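Local coordinates for type IV pilus biogenesis protein PilB (Streptococcus sanguinis, PDB 7B7P) that acts as a minor type IV pilin with a von Willebrand factor A-like module and has a direct role in adhesion, at residues L36-F41 with K144-A148; K45-R50 with K73-D77; T49-Y54 with F422-P426; Q159-A163 with Q272-Y278; V255-D260 with G285-L291. All coordinates share one frame; numbering follows the deposited sequence.

Interaction 1 of 5, residues L36-F41 with K144-A148; sequences LDDSKF and KKGIA
A classic beta bulge joins the end of strand 32-36 to the start of strand 148-152: Ile147 and Ala148 both face Leu36. Leu36 N donates to Ala148 O at 3.0 Å, in a nearly straight bond (172°). Leu36 O takes Ile147 N at 3.0 Å, in the plane of its carbonyl, and a weak bond from Ala148 N. Gly146 CA adds a CA-H...O contact to the same oxygen. The backbone angles of Gly146 suit glycine. These two strands are antiparallel neighbours in the six-stranded sheet of the pilin module. Beyond Leu36 the chain turns away through an Asx turn, in which Asp37 OD1 accepts from Ser39 N at 2.8 Å. Past the turn, Phe41 CG lies anti to its backbone N (chi1 -174°), which brings the ring back to the bulge. Its CD2 meets Ala148 CB obliquely at 3.5 Å, and Ile147 CD1 lies at the ring edge, 4.2 Å from CD2. Lys144, bent at chi2 and chi3, crosses Asp38 at about a right angle. They form a salt bridge, although the modelled NZ to OD1 distance is too short to be taken literally.

Interaction 2 of 5, residues K45-R50 with K73-D77; sequences KQGLTR and KQDWD
Leu48 and Trp76 form the apolar centre of this surface contact between two loops flanking the sheet of the pilin module. The 45-50 loop leads into strand 53-57, and the 73-77 loop leads to edge strand 79-80. A type II beta turn from Lys45 to Leu48 shapes the first loop, and the Lys45 and Leu48 side chains point toward Trp76.

The main apolar contact is a CH-pi interaction. Leu48 CB sits over one face of the indole, 3.7 Å from the centroid of the Trp76 six-membered ring and 24° off its normal. Leu48 CD2 lies over the same ring system, 3.8 Å from Trp76 CD2. The aliphatic part of Lys45 runs past the indole in the opposite direction, with CD 3.8 Å from Trp76 CE3. Thr49 O meets the edge of the indole, 3.4 Å from CZ2. Outside the two segments, Trp76 NE1 donates to Trp52 O, which fixes the rotation of the indole.

Lys45 bends at chi3 (-95°), and the Lys45 and Asp75 side chains cross at about a right angle. Their salt bridge joins Lys45 NZ to Asp75 OD2 at 2.8 Å. The acceptor uses its syn lone pair.

Arg50 NH2 lies a doubtfully short 2.5 Å from Gln74 OE1, oblique and too poorly angled for a hydrogen bond. The guanidinium and amide planes stand 39° apart.

Interaction 3 of 5, residues T49-Y54 with F422-P426; sequences TREWSY and FVSGP
Pro426 and Trp52 meet where the end of the chain, just after helix 402-424, packs on the sheet of the pilin module. That helix packs on the von Willebrand factor A-like sheet, so the contact ties the two modules together. A type II beta turn from Thr49 to Trp52 leads into strand 53-57 and presents the residues that receive the C-terminus.

Apolar packing centres on a CH-pi contact. Pro426 CG stands over one face of the indole, 3.6 Å from the centroid of the Trp52 five-membered ring and 16° off its normal. The two side chains cross at about a right angle. Pro426 CD reaches further across the same ring system, 3.7 Å from Trp52 CE2. Phe34 meets the Trp52 ring edge-to-face. Pro426 CB also touches Tyr54 OH at 3.3 Å, and Thr49 CB lies 3.6 Å from Pro426 CA.

One hydrogen bond joins the two segments directly. Trp52 NE1 donates to Ser424 O at 3.2 Å, with an N-H...O angle of 140°. The oxygen is tilted slightly out of the indole plane. The bond holds the carbonyl of Ser424, near the end of helix 402-424. Pro426 O also accepts from Lys139, outside the two segments.

A second polar bond lies within the turn and strand segment. The hydroxyl that touches the proline also accepts from the backbone: Thr49 N donates to Tyr54 OH at 3.0 Å.

Interaction 4 of 5, residues Q159-A163 with Q272-Y278; sequences QMNIA and QPAQLKY
Ile162 and Leu276 pair at the start of two parallel strands, 162-169 and 276-283, with Ala163 and Lys277 the next pair along. Ala163 N donates to Leu276 O at 2.9 Å, nearly along the C=O axis. Leu276 O also receives a CA-H...O contact from Ile162 CA. Asn161 O takes weak bonds from Gln275 N and Leu276 N, and Ala163 O a weak one from Tyr278 N.

On one face Ile162 and Leu276 lie side by side and point the same way, with Ile162 CG1 3.7 Å from Leu276 CB. Ile162 CG2 is anti to its backbone N, and this branch meets the edge of the Tyr278 ring in plane, 3.9 Å from CE2. On the opposite face Ala163 CB packs on Ala274 CB at 3.8 Å and on Gln272 CB at 4.1 Å.

The loop before strand 276-283 is tied back to the strand itself. Lys277 NZ donates to Gln272 O at 2.9 Å and also to Leu269 O. Tyr278 OH bonds Asp419 of helix 402-424.

These are central strands of the von Willebrand factor A-like sheet. Strand 212-219 flanks 162-169, and strand 364-370 flanks 276-283. Helix 402-424 covers the Ile162 face through Leu420 and Ile416, and Phe230 packs on the Ala163 side.

Interaction 5 of 5, residues V255-D260 with G285-L291; sequences VTNPGD and GIPNAYL
The backbones of Thr256 and Asn288 are joined by a nearly straight bond, Asn288 N to Thr256 O at 3.1 Å (174°). The Asn288 side chain completes the link. Its CG sits between its own backbone N and carbonyl carbon (chi1 62°), which turns OD1 to Thr256 N at 2.8 Å, in the amide plane. A water bonds Thr256 OG1 and, weakly, Asn288 ND2.

Apolar contacts flank this pair. Val255 CG2 meets Ala289 CB at 3.8 Å, and Pro258 CG meets Pro287 CB at 4.1 Å. Asn257 is the N-cap of helix 258-270: its OD1 accepts from Asp260 N at 3.2 Å, while its ND2 is held by Thr221 O. Leu291 CD1 packs against Asp260 OD2 at 3.4 Å. That carboxylate also forms a salt bridge with Arg263.

The contact borders the metal site (MIDAS) of the von Willebrand factor A-like module. The Thr256 side chain lies about 3 Å from the bound magnesium ion. Gly285 directly follows Asp284, a magnesium-binding residue, and lies near Ser173, another. Asn288 thus grips the Thr256 backbone on both its N-H and its carbonyl, consistent with a second-shell part in positioning Thr256 beside the metal.

Interactions 1, 2 and 3 form one connected region of the pilin module. Phe41 of interaction 1 packs on Leu48 of interaction 2, and its Lys40 NZ reaches Pro426 O of interaction 3 at 2.7 Å. Interactions 2 and 3 share Thr49 and Arg50, and their centres are about 10 Å apart. Interaction 3 joins the modules; on its helix side Val423 touches Gln275 and Leu276 of interaction 4. Interaction 5 lies beside the magnesium ion, its centre about 28 Å from that of interaction 4 and about 43 Å from that of interaction 3. The metal site is therefore far from the intermodule junction.

Interaction 1 of 5, residues L36-F41 with K144-A148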
# COMPACT_ATOMS: atom_id res chain seq x y z
N LEU A 36 9.54 -10.38 15.86
CA LEU A 36 9.34 -9.24 16.75
C LEU A 36 10.63 -8.87 17.48
O LEU A 36 11.40 -9.75 17.88
CB LEU A 36 8.25 -9.54 17.77
CG LEU A 36 6.99 -10.17 17.18
CD1 LEU A 36 6.00 -10.39 18.30
CD2 LEU A 36 6.38 -9.29 16.09
N ASP A 37 10.85 -7.57 17.67
CA ASP A 37 11.90 -7.11 18.58
C ASP A 37 11.34 -6.96 19.99
O ASP A 37 10.15 -7.18 20.25
CB ASP A 37 12.54 -5.81 18.07
CG ASP A 37 11.56 -4.63 17.99
OD1 ASP A 37 10.84 -4.36 18.98
OD2 ASP A 37 11.52 -3.96 16.94
N ASP A 38 12.20 -6.59 20.94
CA ASP A 38 11.77 -6.52 22.35
C ASP A 38 10.77 -5.34 22.65
O ASP A 38 10.51 -5.09 23.83
CB ASP A 38 12.98 -6.43 23.28
CG ASP A 38 13.76 -5.12 23.13
OD1 ASP A 38 13.40 -4.28 22.27
OD2 ASP A 38 14.74 -4.94 23.89
N SER A 39 10.22 -4.61 21.68
CA SER A 39 9.16 -3.66 21.99
C SER A 39 7.80 -4.35 22.06
O SER A 39 6.93 -3.92 22.84
CB SER A 39 9.15 -2.54 20.95
OG SER A 39 8.17 -2.75 19.95
N LYS A 40 7.59 -5.42 21.29
CA LYS A 40 6.35 -6.19 21.33
C LYS A 40 6.52 -7.57 21.97
O LYS A 40 5.66 -8.43 21.79
CB LYS A 40 5.73 -6.33 19.94
CG LYS A 40 5.39 -5.01 19.27
CD LYS A 40 4.24 -5.16 18.28
CE LYS A 40 3.31 -3.95 18.34
NZ LYS A 40 2.16 -4.04 17.39
N PHE A 41 7.62 -7.80 22.69
CA PHE A 41 7.76 -9.01 23.50
C PHE A 41 8.83 -8.77 24.56
O PHE A 41 9.96 -8.38 24.22
CB PHE A 41 8.11 -10.23 22.65
CG PHE A 41 8.12 -11.52 23.41
CD1 PHE A 41 6.95 -12.21 23.65
CD2 PHE A 41 9.31 -12.03 23.91
CE1 PHE A 41 6.95 -13.39 24.37
CE2 PHE A 41 9.32 -13.21 24.62
CZ PHE A 41 8.15 -13.89 24.85
N LYS A 144 17.62 -3.26 15.77
CA LYS A 144 17.28 -4.15 16.87
C LYS A 144 17.46 -5.61 16.45
O LYS A 144 17.46 -5.95 15.27
CB LYS A 144 15.84 -3.93 17.34
CG LYS A 144 15.50 -2.53 17.79
CD LYS A 144 15.63 -2.38 19.29
CE LYS A 144 14.29 -2.11 19.93
NZ LYS A 144 14.33 -2.37 21.39
N LYS A 145 17.57 -6.48 17.46
CA LYS A 145 17.91 -7.88 17.26
C LYS A 145 16.74 -8.73 16.77
O LYS A 145 16.90 -9.50 15.81
CB LYS A 145 18.46 -8.48 18.56
CG LYS A 145 19.54 -9.52 18.34
CD LYS A 145 19.82 -10.30 19.62
CE LYS A 145 21.31 -10.59 19.80
NZ LYS A 145 22.09 -9.36 20.14
N GLY A 146 15.58 -8.67 17.41
CA GLY A 146 14.52 -9.57 16.99
C GLY A 146 14.59 -10.92 17.67
O GLY A 146 15.21 -11.86 17.17
N ILE A 147 13.93 -11.01 18.82
CA ILE A 147 14.22 -12.03 19.82
C ILE A 147 13.00 -12.88 20.12
O ILE A 147 12.94 -13.54 21.15
CB ILE A 147 14.77 -11.37 21.10
CG1 ILE A 147 14.00 -10.08 21.42
CG2 ILE A 147 16.24 -11.06 20.94
CD1 ILE A 147 12.70 -10.30 22.15
N ALA A 148 12.01 -12.86 19.23
CA ALA A 148 10.74 -13.51 19.51
C ALA A 148 9.94 -13.58 18.22
O ALA A 148 10.24 -12.89 17.25
CB ALA A 148 9.96 -12.75 20.58

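Interaction 2 of 5, residues K45-R50 with K73-D77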
# COMPACT_ATOMS: atom_id res chain seq x y z
N LYS A 45 3.00 -11.88 29.74
CA LYS A 45 1.88 -11.75 28.81
C LYS A 45 1.43 -10.30 28.70
O LYS A 45 0.47 -10.01 27.96
CB LYS A 45 0.71 -12.64 29.23
CG LYS A 45 1.05 -14.10 29.42
CD LYS A 45 -0.21 -14.93 29.59
CE LYS A 45 -0.53 -15.14 31.06
NZ LYS A 45 -1.91 -15.68 31.26
N GLN A 46 2.09 -9.39 29.41
CA GLN A 46 1.80 -7.95 29.33
C GLN A 46 2.32 -7.41 28.01
O GLN A 46 3.52 -7.17 27.84
CB GLN A 46 2.44 -7.20 30.51
CG GLN A 46 2.10 -7.72 31.90
CD GLN A 46 3.01 -7.15 32.99
OE1 GLN A 46 4.24 -7.23 32.89
NE2 GLN A 46 2.41 -6.57 34.03
N GLY A 47 1.40 -7.17 27.08
CA GLY A 47 1.76 -6.59 25.80
C GLY A 47 1.30 -7.49 24.68
O GLY A 47 1.12 -7.04 23.54
N LEU A 48 1.09 -8.76 25.00
CA LEU A 48 0.71 -9.73 23.99
C LEU A 48 -0.61 -9.32 23.34
O LEU A 48 -1.61 -9.09 24.03
CB LEU A 48 0.61 -11.13 24.60
CG LEU A 48 1.83 -12.05 24.53
CD1 LEU A 48 3.12 -11.29 24.81
CD2 LEU A 48 1.70 -13.25 25.47
N THR A 49 -0.59 -9.21 22.02
CA THR A 49 -1.77 -8.91 21.23
C THR A 49 -2.63 -10.16 21.11
O THR A 49 -2.12 -11.24 20.82
CB THR A 49 -1.35 -8.40 19.86
OG1 THR A 49 -0.37 -7.38 20.02
CG2 THR A 49 -2.54 -7.86 19.09
N ARG A 50 -3.93 -10.02 21.34
CA ARG A 50 -4.79 -11.19 21.45
C ARG A 50 -4.94 -11.89 20.11
O ARG A 50 -4.90 -11.27 19.05
CB ARG A 50 -6.18 -10.80 21.97
CG ARG A 50 -6.21 -9.70 23.03
CD ARG A 50 -7.49 -8.89 22.88
NE ARG A 50 -8.65 -9.78 22.89
CZ ARG A 50 -9.35 -10.10 23.98
NH1 ARG A 50 -9.01 -9.58 25.16
NH2 ARG A 50 -10.38 -10.92 23.89
N LYS A 73 -10.76 -20.23 26.20
CA LYS A 73 -10.53 -19.49 27.45
C LYS A 73 -10.04 -18.07 27.20
O LYS A 73 -9.94 -17.29 28.16
CB LYS A 73 -9.54 -20.25 28.35
CG LYS A 73 -10.22 -21.11 29.42
CD LYS A 73 -9.27 -21.79 30.41
CE LYS A 73 -8.00 -22.31 29.75
NZ LYS A 73 -8.27 -23.41 28.78
N GLN A 74 -9.76 -17.72 25.94
CA GLN A 74 -9.31 -16.39 25.54
C GLN A 74 -8.13 -15.91 26.39
O GLN A 74 -8.15 -14.84 27.00
CB GLN A 74 -10.46 -15.38 25.57
CG GLN A 74 -11.47 -15.55 24.43
CD GLN A 74 -11.27 -14.54 23.31
OE1 GLN A 74 -10.94 -13.38 23.56
NE2 GLN A 74 -11.49 -14.98 22.07
N ASP A 75 -7.09 -16.74 26.42
CA ASP A 75 -5.86 -16.43 27.13
C ASP A 75 -4.72 -17.22 26.48
O ASP A 75 -4.88 -17.76 25.37
CB ASP A 75 -6.02 -16.72 28.63
CG ASP A 75 -4.94 -16.05 29.47
OD1 ASP A 75 -4.79 -14.81 29.36
OD2 ASP A 75 -4.25 -16.76 30.23
N TRP A 76 -3.58 -17.30 27.17
CA TRP A 76 -2.40 -17.98 26.66
C TRP A 76 -2.00 -19.13 27.58
O TRP A 76 -2.09 -19.02 28.81
CB TRP A 76 -1.23 -17.00 26.48
CG TRP A 76 -1.48 -16.06 25.34
CD1 TRP A 76 -1.41 -16.35 24.01
CD2 TRP A 76 -1.87 -14.69 25.43
NE1 TRP A 76 -1.72 -15.24 23.27
CE2 TRP A 76 -2.01 -14.21 24.12
CE3 TRP A 76 -2.11 -13.81 26.50
CZ2 TRP A 76 -2.37 -12.89 23.83
CZ3 TRP A 76 -2.47 -12.51 26.21
CH2 TRP A 76 -2.61 -12.07 24.90
N ASP A 77 -1.58 -20.23 26.96
CA ASP A 77 -1.20 -21.46 27.66
C ASP A 77 0.32 -21.52 27.77
O ASP A 77 1.00 -22.24 27.04
CB ASP A 77 -1.76 -22.68 26.92
CG ASP A 77 -3.26 -22.61 26.75
OD1 ASP A 77 -3.91 -21.92 27.56
OD2 ASP A 77 -3.79 -23.22 25.80

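Interaction 3 of 5, residues T49-Y54 with F422-P426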
# COMPACT_ATOMS: atom_id res chain seq x y z
N THR A 49 -0.59 -9.21 22.02
CA THR A 49 -1.77 -8.91 21.23
C THR A 49 -2.63 -10.16 21.11
O THR A 49 -2.12 -11.24 20.82
CB THR A 49 -1.35 -8.40 19.86
OG1 THR A 49 -0.37 -7.38 20.02
CG2 THR A 49 -2.54 -7.86 19.09
N ARG A 50 -3.93 -10.02 21.34
CA ARG A 50 -4.79 -11.19 21.45
C ARG A 50 -4.94 -11.89 20.11
O ARG A 50 -4.90 -11.27 19.05
CB ARG A 50 -6.18 -10.80 21.97
CG ARG A 50 -6.21 -9.70 23.03
CD ARG A 50 -7.49 -8.89 22.88
NE ARG A 50 -8.65 -9.78 22.89
CZ ARG A 50 -9.35 -10.10 23.98
NH1 ARG A 50 -9.01 -9.58 25.16
NH2 ARG A 50 -10.38 -10.92 23.89
N GLU A 51 -5.14 -13.21 20.18
CA GLU A 51 -5.30 -14.15 19.06
C GLU A 51 -4.01 -14.42 18.30
O GLU A 51 -4.03 -15.08 17.25
CB GLU A 51 -6.42 -13.72 18.10
CG GLU A 51 -7.68 -13.24 18.81
CD GLU A 51 -8.69 -12.60 17.87
OE1 GLU A 51 -9.81 -12.30 18.33
OE2 GLU A 51 -8.36 -12.40 16.68
N TRP A 52 -2.88 -13.95 18.81
CA TRP A 52 -1.56 -14.30 18.30
C TRP A 52 -0.83 -15.14 19.33
O TRP A 52 -0.75 -14.76 20.51
CB TRP A 52 -0.76 -13.05 17.95
CG TRP A 52 -1.32 -12.37 16.75
CD1 TRP A 52 -2.19 -11.33 16.73
CD2 TRP A 52 -1.08 -12.73 15.37
NE1 TRP A 52 -2.50 -11.00 15.43
CE2 TRP A 52 -1.84 -11.84 14.58
CE3 TRP A 52 -0.30 -13.70 14.74
CZ2 TRP A 52 -1.83 -11.90 13.19
CZ3 TRP A 52 -0.29 -13.75 13.36
CH2 TRP A 52 -1.05 -12.85 12.59
N SER A 53 -0.32 -16.29 18.90
CA SER A 53 0.55 -17.12 19.72
C SER A 53 2.00 -16.66 19.55
O SER A 53 2.38 -16.11 18.52
CB SER A 53 0.40 -18.58 19.33
OG SER A 53 -0.95 -18.85 19.01
N TYR A 54 2.81 -16.89 20.59
CA TYR A 54 4.15 -16.34 20.65
C TYR A 54 5.16 -17.40 21.07
O TYR A 54 4.83 -18.34 21.80
CB TYR A 54 4.24 -15.15 21.63
CG TYR A 54 3.49 -13.90 21.22
CD1 TYR A 54 2.10 -13.86 21.22
CD2 TYR A 54 4.17 -12.75 20.86
CE1 TYR A 54 1.41 -12.72 20.86
CE2 TYR A 54 3.50 -11.60 20.50
CZ TYR A 54 2.12 -11.59 20.50
OH TYR A 54 1.44 -10.45 20.14
N PHE A 422 -0.10 -6.67 7.71
CA PHE A 422 0.73 -6.01 8.71
C PHE A 422 -0.10 -5.36 9.80
O PHE A 422 0.38 -5.23 10.94
CB PHE A 422 1.61 -4.98 8.03
CG PHE A 422 3.01 -4.96 8.53
CD1 PHE A 422 3.33 -4.29 9.70
CD2 PHE A 422 4.02 -5.61 7.83
CE1 PHE A 422 4.64 -4.28 10.17
CE2 PHE A 422 5.33 -5.60 8.28
CZ PHE A 422 5.64 -4.93 9.45
N VAL A 423 -1.32 -4.93 9.48
CA VAL A 423 -2.12 -4.21 10.47
C VAL A 423 -2.99 -5.16 11.28
O VAL A 423 -3.25 -4.90 12.47
CB VAL A 423 -2.97 -3.12 9.77
CG1 VAL A 423 -4.21 -3.72 9.06
CG2 VAL A 423 -3.36 -2.03 10.78
N SER A 424 -3.42 -6.28 10.69
CA SER A 424 -4.01 -7.35 11.49
C SER A 424 -2.98 -7.98 12.43
O SER A 424 -3.36 -8.63 13.41
CB SER A 424 -4.63 -8.41 10.58
OG SER A 424 -5.27 -7.82 9.46
N GLY A 425 -1.70 -7.77 12.18
CA GLY A 425 -0.66 -8.40 12.96
C GLY A 425 -0.66 -8.02 14.42
O GLY A 425 -1.44 -7.17 14.88
N PRO A 426 0.23 -8.65 15.20
CA PRO A 426 0.36 -8.42 16.64
C PRO A 426 0.74 -6.99 17.00
O PRO A 426 1.81 -6.54 16.58
CB PRO A 426 1.48 -9.40 17.05
CG PRO A 426 1.50 -10.41 15.94
CD PRO A 426 1.16 -9.68 14.70

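Interaction 4 of 5, residues Q159-A163 with Q272-Y278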
# COMPACT_ATOMS: atom_id res chain seq x y z
N GLN A 159 -10.95 -9.71 9.01
CA GLN A 159 -9.94 -8.69 8.78
C GLN A 159 -10.60 -7.31 8.70
O GLN A 159 -11.82 -7.15 8.83
CB GLN A 159 -9.13 -9.00 7.52
CG GLN A 159 -9.88 -8.76 6.20
CD GLN A 159 -9.53 -9.77 5.12
OE1 GLN A 159 -9.30 -10.95 5.40
NE2 GLN A 159 -9.50 -9.32 3.86
N MET A 160 -9.78 -6.29 8.46
CA MET A 160 -10.26 -4.93 8.34
C MET A 160 -10.91 -4.71 6.97
O MET A 160 -10.75 -5.51 6.04
CB MET A 160 -9.12 -3.95 8.57
CG MET A 160 -8.63 -3.93 10.01
SD MET A 160 -9.84 -4.48 11.25
CE MET A 160 -9.48 -6.24 11.39
N ASN A 161 -11.69 -3.64 6.87
CA ASN A 161 -12.24 -3.24 5.58
C ASN A 161 -11.26 -2.32 4.87
O ASN A 161 -10.48 -1.59 5.50
CB ASN A 161 -13.59 -2.56 5.75
CG ASN A 161 -14.52 -3.35 6.66
OD1 ASN A 161 -14.96 -4.44 6.30
ND2 ASN A 161 -14.80 -2.82 7.85
N ILE A 162 -11.28 -2.37 3.54
CA ILE A 162 -10.36 -1.62 2.70
C ILE A 162 -11.16 -0.91 1.62
O ILE A 162 -11.96 -1.54 0.91
CB ILE A 162 -9.29 -2.53 2.07
CG1 ILE A 162 -8.34 -3.07 3.14
CG2 ILE A 162 -8.55 -1.78 0.98
CD1 ILE A 162 -7.43 -4.20 2.63
N ALA A 163 -10.93 0.39 1.47
CA ALA A 163 -11.53 1.15 0.38
C ALA A 163 -10.43 1.64 -0.55
O ALA A 163 -9.36 2.05 -0.11
CB ALA A 163 -12.32 2.34 0.92
N GLN A 272 -16.17 6.64 3.63
CA GLN A 272 -16.20 5.19 3.73
C GLN A 272 -15.66 4.75 5.08
O GLN A 272 -14.74 5.39 5.62
CB GLN A 272 -15.38 4.54 2.62
CG GLN A 272 -16.04 4.64 1.27
CD GLN A 272 -17.36 3.90 1.23
OE1 GLN A 272 -17.42 2.72 1.57
NE2 GLN A 272 -18.43 4.58 0.82
N PRO A 273 -16.21 3.68 5.66
CA PRO A 273 -15.81 3.30 7.03
C PRO A 273 -14.48 2.58 7.11
O PRO A 273 -13.88 2.57 8.20
CB PRO A 273 -16.96 2.39 7.50
CG PRO A 273 -18.00 2.44 6.44
CD PRO A 273 -17.35 2.88 5.17
N ALA A 274 -14.00 1.99 6.01
CA ALA A 274 -12.78 1.20 5.94
C ALA A 274 -11.63 1.78 6.76
O ALA A 274 -11.48 3.00 6.87
CB ALA A 274 -12.33 1.05 4.49
N GLN A 275 -10.79 0.91 7.32
CA GLN A 275 -9.65 1.39 8.09
C GLN A 275 -8.39 1.53 7.24
O GLN A 275 -7.46 2.24 7.64
CB GLN A 275 -9.41 0.45 9.27
CG GLN A 275 -8.43 0.96 10.31
CD GLN A 275 -7.32 -0.04 10.56
OE1 GLN A 275 -7.47 -1.23 10.26
NE2 GLN A 275 -6.20 0.43 11.12
N LEU A 276 -8.32 0.88 6.08
CA LEU A 276 -7.26 1.09 5.12
C LEU A 276 -7.86 1.76 3.89
O LEU A 276 -8.78 1.20 3.28
CB LEU A 276 -6.57 -0.23 4.74
CG LEU A 276 -5.78 -0.89 5.86
CD1 LEU A 276 -5.12 -2.19 5.40
CD2 LEU A 276 -4.75 0.06 6.39
N LYS A 277 -7.35 2.94 3.52
CA LYS A 277 -7.89 3.73 2.43
C LYS A 277 -6.81 4.08 1.42
O LYS A 277 -5.70 4.47 1.79
CB LYS A 277 -8.56 5.02 2.95
CG LYS A 277 -9.69 4.79 3.94
CD LYS A 277 -10.21 6.13 4.46
CE LYS A 277 -11.13 5.94 5.66
NZ LYS A 277 -12.27 6.85 5.61
N TYR A 278 -7.16 4.01 0.14
CA TYR A 278 -6.18 4.10 -0.93
C TYR A 278 -6.71 4.93 -2.08
O TYR A 278 -7.86 4.80 -2.48
CB TYR A 278 -5.82 2.70 -1.45
CG TYR A 278 -5.11 1.84 -0.43
CD1 TYR A 278 -3.76 2.01 -0.16
CD2 TYR A 278 -5.80 0.87 0.28
CE1 TYR A 278 -3.11 1.24 0.75
CE2 TYR A 278 -5.16 0.09 1.21
CZ TYR A 278 -3.82 0.28 1.44
OH TYR A 278 -3.19 -0.50 2.38

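Interaction 5 of 5, residues V255-D260 with G285-L291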
# COMPACT_ATOMS: atom_id res chain seq x y z
N VAL A 255 -8.70 18.37 -20.87
CA VAL A 255 -7.31 18.53 -20.43
C VAL A 255 -7.08 17.74 -19.14
O VAL A 255 -7.81 16.80 -18.85
CB VAL A 255 -6.97 20.03 -20.26
CG1 VAL A 255 -6.81 20.68 -21.62
CG2 VAL A 255 -8.06 20.73 -19.44
N THR A 256 -6.05 18.09 -18.36
CA THR A 256 -5.60 17.24 -17.26
C THR A 256 -5.61 18.04 -15.96
O THR A 256 -4.74 18.88 -15.73
CB THR A 256 -4.20 16.68 -17.57
OG1 THR A 256 -4.23 16.03 -18.86
CG2 THR A 256 -3.74 15.67 -16.51
N ASN A 257 -6.58 17.75 -15.09
CA ASN A 257 -6.81 18.48 -13.84
C ASN A 257 -6.74 17.46 -12.71
O ASN A 257 -7.77 17.08 -12.13
CB ASN A 257 -8.16 19.20 -13.86
CG ASN A 257 -8.36 20.16 -12.67
OD1 ASN A 257 -7.66 20.08 -11.67
ND2 ASN A 257 -9.34 21.08 -12.79
N PRO A 258 -5.55 16.97 -12.39
CA PRO A 258 -5.44 15.91 -11.38
C PRO A 258 -5.89 16.34 -9.99
O PRO A 258 -6.45 15.53 -9.23
CB PRO A 258 -3.95 15.54 -11.41
CG PRO A 258 -3.26 16.78 -11.88
CD PRO A 258 -4.22 17.45 -12.84
N GLY A 259 -5.68 17.61 -9.62
CA GLY A 259 -6.20 18.08 -8.34
C GLY A 259 -7.69 17.82 -8.17
O GLY A 259 -8.13 17.34 -7.12
N ASP A 260 -8.49 18.13 -9.21
CA ASP A 260 -9.93 17.92 -9.04
C ASP A 260 -10.25 16.43 -8.95
O ASP A 260 -11.09 16.01 -8.14
CB ASP A 260 -10.73 18.60 -10.16
CG ASP A 260 -12.20 18.88 -9.76
OD1 ASP A 260 -12.52 18.97 -8.56
OD2 ASP A 260 -13.08 18.97 -10.65
N GLY A 285 -0.42 12.73 -18.79
CA GLY A 285 -0.06 14.01 -19.36
C GLY A 285 0.42 14.99 -18.31
O GLY A 285 0.26 14.80 -17.11
N ILE A 286 1.03 16.06 -18.80
CA ILE A 286 1.47 17.12 -17.91
C ILE A 286 0.26 17.81 -17.29
O ILE A 286 -0.68 18.19 -18.02
CB ILE A 286 2.32 18.12 -18.67
CG1 ILE A 286 3.46 17.45 -19.43
CG2 ILE A 286 2.80 19.21 -17.71
CD1 ILE A 286 4.02 18.39 -20.52
N PRO A 287 0.24 18.00 -15.98
CA PRO A 287 -0.82 18.81 -15.36
C PRO A 287 -0.94 20.18 -16.01
O PRO A 287 0.04 20.90 -16.19
CB PRO A 287 -0.36 18.92 -13.90
CG PRO A 287 0.48 17.72 -13.67
CD PRO A 287 1.20 17.49 -14.99
N ASN A 288 -2.16 20.54 -16.40
CA ASN A 288 -2.32 21.80 -17.10
C ASN A 288 -3.67 22.45 -16.82
O ASN A 288 -4.14 23.25 -17.63
CB ASN A 288 -2.18 21.62 -18.65
CG ASN A 288 -3.24 20.69 -19.23
OD1 ASN A 288 -4.01 20.05 -18.49
ND2 ASN A 288 -3.31 20.65 -20.54
N ALA A 289 -4.33 22.09 -15.72
CA ALA A 289 -5.63 22.67 -15.39
C ALA A 289 -5.83 22.64 -13.88
O ALA A 289 -5.27 21.78 -13.18
CB ALA A 289 -6.76 21.93 -16.12
N TYR A 290 -6.63 23.58 -13.38
CA TYR A 290 -6.96 23.66 -11.96
C TYR A 290 -8.26 24.45 -11.85
O TYR A 290 -8.67 25.13 -12.79
CB TYR A 290 -5.83 24.30 -11.13
CG TYR A 290 -5.40 25.69 -11.66
CD1 TYR A 290 -4.44 25.81 -12.67
CD2 TYR A 290 -5.97 26.86 -11.17
CE1 TYR A 290 -4.07 27.06 -13.16
CE2 TYR A 290 -5.61 28.09 -11.64
CZ TYR A 290 -4.67 28.20 -12.64
OH TYR A 290 -4.32 29.45 -13.12
N LEU A 291 -8.93 24.31 -10.71
CA LEU A 291 -10.14 25.07 -10.42
C LEU A 291 -9.86 26.11 -9.34
O LEU A 291 -9.11 25.84 -8.40
CB LEU A 291 -11.29 24.17 -9.96
CG LEU A 291 -11.77 23.27 -11.10
CD1 LEU A 291 -12.88 22.34 -10.65
CD2 LEU A 291 -12.23 24.13 -12.24
O HOH W 1 -4.11 17.50 -21.59